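Long-range contacts in hypothetical protein (Leishmania major, PDB 3LJN), which is of unknown function but is built from ankyrin repeats and so probably binds other proteins: residues 64-70 with 99-105; 251-255 with 288-294. All coordinates share one frame; numbering follows the deposited sequence.

Interaction 1: 64-70 with 99-105; sequences GCVDTAK and LVVALVE
The flat group of this contact is the carboxylate of Glu105, which Lys70 meets from above its plane. Lys70 NZ lies 3.2 Å from Glu105 OE2, 35° out of that plane. The two side chains form a salt bridge between near-parallel helices 66-75 and 97-110 of an ankyrin-repeat stack; helix 87-93 intervenes in sequence. Lys70 runs extended from a CG anti to its own backbone N (chi1 180°), and its CE also rests on Glu105 CB.

The axes of helix segments 66-70 and 99-105 come within 8.1 Å of each other at 22°. The small Ala102 points toward the other helix and probably helps this approach. Lys70 CA and Ala102 CA are 4.7 Å apart, and Ala102 CB lies 3.6 Å from Val66 O. Val66 spreads its two methyls along helix 97-110: CG1 on Ala102 CB, CG2 against Leu99 N and CA.

Leu99 reaches the start of helix 66-75, where Gly64 turns with positive phi and Cys65 is the N-cap. On the far side of helix 97-110, Val100 packs against Met155 and Leu159 of helix 153-162. Both Leu99 methyls lie against Gly64 O, and Leu99 CD1 packs on Ala69 CB at 3.5 Å.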
# COMPACT_ATOMS: atom_id res chain seq x y z
N GLY A 64 -10.83 -0.70 -23.40
CA GLY A 64 -11.62 0.52 -23.22
C GLY A 64 -13.00 0.06 -22.86
O GLY A 64 -13.20 -0.41 -21.74
N CYS A 65 -13.96 0.16 -23.78
CA CYS A 65 -15.30 -0.47 -23.62
C CYS A 65 -15.97 -0.20 -22.27
O CYS A 65 -16.39 -1.14 -21.57
CB CYS A 65 -15.18 -1.97 -23.85
SG CYS A 65 -14.37 -2.35 -25.42
N VAL A 66 -16.08 1.08 -21.92
CA VAL A 66 -16.64 1.49 -20.63
C VAL A 66 -18.01 0.88 -20.35
O VAL A 66 -18.22 0.33 -19.26
CB VAL A 66 -16.70 3.03 -20.51
CG1 VAL A 66 -17.83 3.47 -19.57
CG2 VAL A 66 -15.36 3.57 -20.03
N ASP A 67 -18.90 0.94 -21.33
CA ASP A 67 -20.30 0.53 -21.15
C ASP A 67 -20.46 -1.00 -21.10
O ASP A 67 -21.17 -1.52 -20.24
CB ASP A 67 -21.15 1.16 -22.26
CG ASP A 67 -21.06 2.72 -22.26
OD1 ASP A 67 -21.04 3.36 -21.16
OD2 ASP A 67 -21.02 3.34 -23.35
N THR A 68 -19.78 -1.71 -22.00
CA THR A 68 -19.68 -3.17 -21.93
C THR A 68 -19.10 -3.64 -20.59
O THR A 68 -19.56 -4.63 -20.02
CB THR A 68 -18.75 -3.72 -23.05
OG1 THR A 68 -19.19 -3.23 -24.32
CG2 THR A 68 -18.72 -5.23 -23.05
N ALA A 69 -18.08 -2.93 -20.10
CA ALA A 69 -17.45 -3.28 -18.82
C ALA A 69 -18.42 -3.08 -17.68
O ALA A 69 -18.62 -3.98 -16.86
CB ALA A 69 -16.21 -2.43 -18.60
N LYS A 70 -19.04 -1.90 -17.64
CA LYS A 70 -20.09 -1.60 -16.67
C LYS A 70 -21.13 -2.71 -16.64
O LYS A 70 -21.50 -3.19 -15.57
CB LYS A 70 -20.77 -0.28 -17.01
CG LYS A 70 -21.89 0.09 -16.04
CD LYS A 70 -22.09 1.61 -15.91
CE LYS A 70 -22.90 1.93 -14.63
NZ LYS A 70 -23.31 3.36 -14.48
N LEU A 99 -13.16 4.04 -17.05
CA LEU A 99 -13.34 2.58 -17.07
C LEU A 99 -13.24 1.95 -15.69
O LEU A 99 -13.84 0.91 -15.44
CB LEU A 99 -12.30 1.95 -18.00
CG LEU A 99 -12.25 0.43 -18.07
CD1 LEU A 99 -13.60 -0.13 -18.46
CD2 LEU A 99 -11.18 0.03 -19.06
N VAL A 100 -12.48 2.56 -14.81
CA VAL A 100 -12.35 2.07 -13.45
C VAL A 100 -13.59 2.40 -12.64
O VAL A 100 -14.02 1.61 -11.80
CB VAL A 100 -11.11 2.64 -12.77
CG1 VAL A 100 -11.08 2.27 -11.29
CG2 VAL A 100 -9.86 2.16 -13.48
N VAL A 101 -14.18 3.57 -12.88
CA VAL A 101 -15.44 3.91 -12.20
C VAL A 101 -16.55 2.97 -12.70
O VAL A 101 -17.26 2.36 -11.89
CB VAL A 101 -15.83 5.38 -12.40
CG1 VAL A 101 -17.09 5.68 -11.61
CG2 VAL A 101 -14.70 6.30 -11.96
N ALA A 102 -16.67 2.85 -14.02
CA ALA A 102 -17.58 1.90 -14.67
C ALA A 102 -17.55 0.56 -13.97
O ALA A 102 -18.58 0.07 -13.50
CB ALA A 102 -17.20 1.71 -16.15
N LEU A 103 -16.35 -0.02 -13.91
CA LEU A 103 -16.10 -1.33 -13.32
C LEU A 103 -16.63 -1.41 -11.90
O LEU A 103 -17.22 -2.39 -11.51
CB LEU A 103 -14.60 -1.59 -13.29
CG LEU A 103 -14.15 -3.05 -13.38
CD1 LEU A 103 -13.88 -3.44 -14.84
CD2 LEU A 103 -12.91 -3.29 -12.52
N VAL A 104 -16.42 -0.34 -11.14
CA VAL A 104 -16.82 -0.29 -9.75
C VAL A 104 -18.33 -0.22 -9.58
O VAL A 104 -18.89 -0.90 -8.74
CB VAL A 104 -16.20 0.93 -9.05
CG1 VAL A 104 -16.97 1.30 -7.81
CG2 VAL A 104 -14.74 0.65 -8.72
N GLU A 105 -18.98 0.62 -10.39
CA GLU A 105 -20.44 0.79 -10.37
C GLU A 105 -21.14 -0.47 -10.91
O GLU A 105 -22.20 -0.84 -10.44
CB GLU A 105 -20.86 2.04 -11.16
CG GLU A 105 -20.32 3.37 -10.57
CD GLU A 105 -20.64 4.60 -11.43
OE1 GLU A 105 -20.57 5.74 -10.90
OE2 GLU A 105 -20.96 4.44 -12.63

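Interaction 2: 251-255 with 288-294; sequences SVRAA and VVWLDFV
Arg253 O, at the end of helix 247-253, is met by several groups of the loop 288-294. Leu291 N donates to Arg253 O over 3.2 Å. The bond is nearly straight at the hydrogen (166°), but the donor stands 40° out of the carbonyl plane. Trp290 adds a CA-H...O contact to the same oxygen, and its ring edge comes close too, with Trp290 CE3 3.4 Å from Arg253 O. Val294 CG2 also rests against this oxygen. A non-repetitive loop thus covers the C-terminal end of helix 247-253, where Ala255 leaves helical geometry with positive phi, and the helix end gives it a backbone acceptor.

The arginine side chain returns the grip. Arg253 NH1 donates to Val289 O at 2.9 Å, almost perfectly straight (177°). The bond lies in the plane of both the guanidinium and the carbonyl. The chain bends at chi2 and chi3 to bring NH1 round to this oxygen. Leu291 CD2 covers one guanidinium face, 3.4 Å from Arg253 NH1, and the two side chains cross at about a right angle.

Beyond the helix end, Ala254 CB packs against both Leu291 CD1 and the edge of the Phe293 ring, with Phe293 CZ 3.6 Å from Ala254 CB. Leu291 to Val294 form a type I beta turn, which brings Phe293 and Val294 back to the helix end.

The loop touches both the end of helix 247-253 and helix 300-317. Trp290 packs on Val305 and Leu306 of helix 300-317 and makes a cation-pi contact with Lys302, while Ala255 touches Ser301.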
# COMPACT_ATOMS: atom_id res chain seq x y z
N SER A 251 14.38 6.42 16.50
CA SER A 251 14.35 7.86 16.47
C SER A 251 15.61 8.44 17.06
O SER A 251 16.20 9.37 16.52
CB SER A 251 13.18 8.38 17.25
OG SER A 251 13.12 9.78 17.14
N VAL A 252 16.01 7.89 18.19
CA VAL A 252 17.27 8.24 18.83
C VAL A 252 18.40 8.01 17.83
O VAL A 252 19.13 8.96 17.51
CB VAL A 252 17.51 7.40 20.12
CG1 VAL A 252 18.92 7.57 20.61
CG2 VAL A 252 16.53 7.83 21.21
N ARG A 253 18.48 6.78 17.32
CA ARG A 253 19.51 6.37 16.36
C ARG A 253 19.53 7.16 15.06
O ARG A 253 20.58 7.29 14.43
CB ARG A 253 19.34 4.91 16.00
CG ARG A 253 19.75 3.95 17.09
CD ARG A 253 20.44 2.77 16.49
NE ARG A 253 19.53 1.76 15.98
CZ ARG A 253 19.75 1.00 14.90
NH1 ARG A 253 20.84 1.15 14.15
NH2 ARG A 253 18.84 0.09 14.56
N ALA A 254 18.38 7.67 14.63
CA ALA A 254 18.32 8.49 13.43
C ALA A 254 18.66 9.95 13.71
O ALA A 254 18.60 10.76 12.79
CB ALA A 254 16.92 8.40 12.82
N ALA A 255 19.06 10.26 14.95
CA ALA A 255 19.14 11.65 15.44
C ALA A 255 17.69 12.14 15.51
O ALA A 255 16.91 11.60 16.29
CB ALA A 255 20.00 12.51 14.55
N VAL A 288 25.44 3.33 20.92
CA VAL A 288 24.53 3.75 19.86
C VAL A 288 25.11 3.50 18.46
O VAL A 288 26.24 3.92 18.16
CB VAL A 288 24.12 5.23 20.02
CG1 VAL A 288 23.06 5.60 18.97
CG2 VAL A 288 23.62 5.49 21.46
N VAL A 289 24.32 2.80 17.64
CA VAL A 289 24.66 2.49 16.26
C VAL A 289 23.89 3.44 15.35
O VAL A 289 22.87 3.07 14.77
CB VAL A 289 24.31 1.01 15.91
CG1 VAL A 289 24.71 0.67 14.47
CG2 VAL A 289 24.95 0.06 16.89
N TRP A 290 24.40 4.66 15.22
CA TRP A 290 23.75 5.68 14.39
C TRP A 290 23.48 5.20 12.98
O TRP A 290 24.28 4.48 12.43
CB TRP A 290 24.65 6.90 14.28
CG TRP A 290 25.10 7.45 15.55
CD1 TRP A 290 26.35 7.37 16.07
CD2 TRP A 290 24.31 8.18 16.48
NE1 TRP A 290 26.40 8.01 17.28
CE2 TRP A 290 25.15 8.52 17.56
CE3 TRP A 290 22.97 8.58 16.52
CZ2 TRP A 290 24.70 9.24 18.67
CZ3 TRP A 290 22.52 9.30 17.63
CH2 TRP A 290 23.38 9.62 18.68
N LEU A 291 22.36 5.64 12.39
CA LEU A 291 22.02 5.24 11.02
C LEU A 291 22.87 6.01 9.99
O LEU A 291 23.46 7.03 10.30
CB LEU A 291 20.53 5.42 10.74
CG LEU A 291 19.57 4.75 11.72
CD1 LEU A 291 18.16 5.08 11.35
CD2 LEU A 291 19.74 3.26 11.78
N ASP A 292 22.91 5.50 8.76
CA ASP A 292 23.94 5.89 7.79
C ASP A 292 23.85 7.33 7.27
O ASP A 292 24.88 7.97 7.06
CB ASP A 292 23.93 4.92 6.61
CG ASP A 292 24.10 3.47 7.07
OD1 ASP A 292 24.15 3.26 8.32
OD2 ASP A 292 24.18 2.57 6.18
N PHE A 293 22.63 7.80 7.04
CA PHE A 293 22.34 9.20 6.73
C PHE A 293 22.65 10.17 7.89
O PHE A 293 22.44 11.37 7.73
CB PHE A 293 20.86 9.34 6.36
CG PHE A 293 19.92 8.89 7.45
CD1 PHE A 293 19.60 9.73 8.52
CD2 PHE A 293 19.39 7.60 7.44
CE1 PHE A 293 18.77 9.31 9.54
CE2 PHE A 293 18.55 7.18 8.46
CZ PHE A 293 18.24 8.05 9.51
N VAL A 294 23.08 9.65 9.05
CA VAL A 294 23.52 10.46 10.20
C VAL A 294 25.04 10.63 10.13
O VAL A 294 25.73 9.63 9.99
CB VAL A 294 23.25 9.76 11.55
CG1 VAL A 294 23.44 10.71 12.68
CG2 VAL A 294 21.87 9.18 11.59

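Overall arrangement
The two contacts lie toward opposite ends of an elongated chain that is half helical, with almost no strand. Their centres are 49 Å apart, their nearest atoms are about 36 Å apart, and they share no helix. They come in series: interaction 1 is complete before interaction 2 begins. Interaction 1 joins helices 66-75 and 97-110 within the ankyrin-repeat range 24-113. Interaction 2 fastens the loop before helix 300-317 to the end of helix 247-253. One is helix-on-helix stacking and the other is a loop lying on a helix end. Each joins elements that are neighbours in space, about 30 residues apart in sequence, as in a repeat protein whose shape is built from contacts between neighbouring elements.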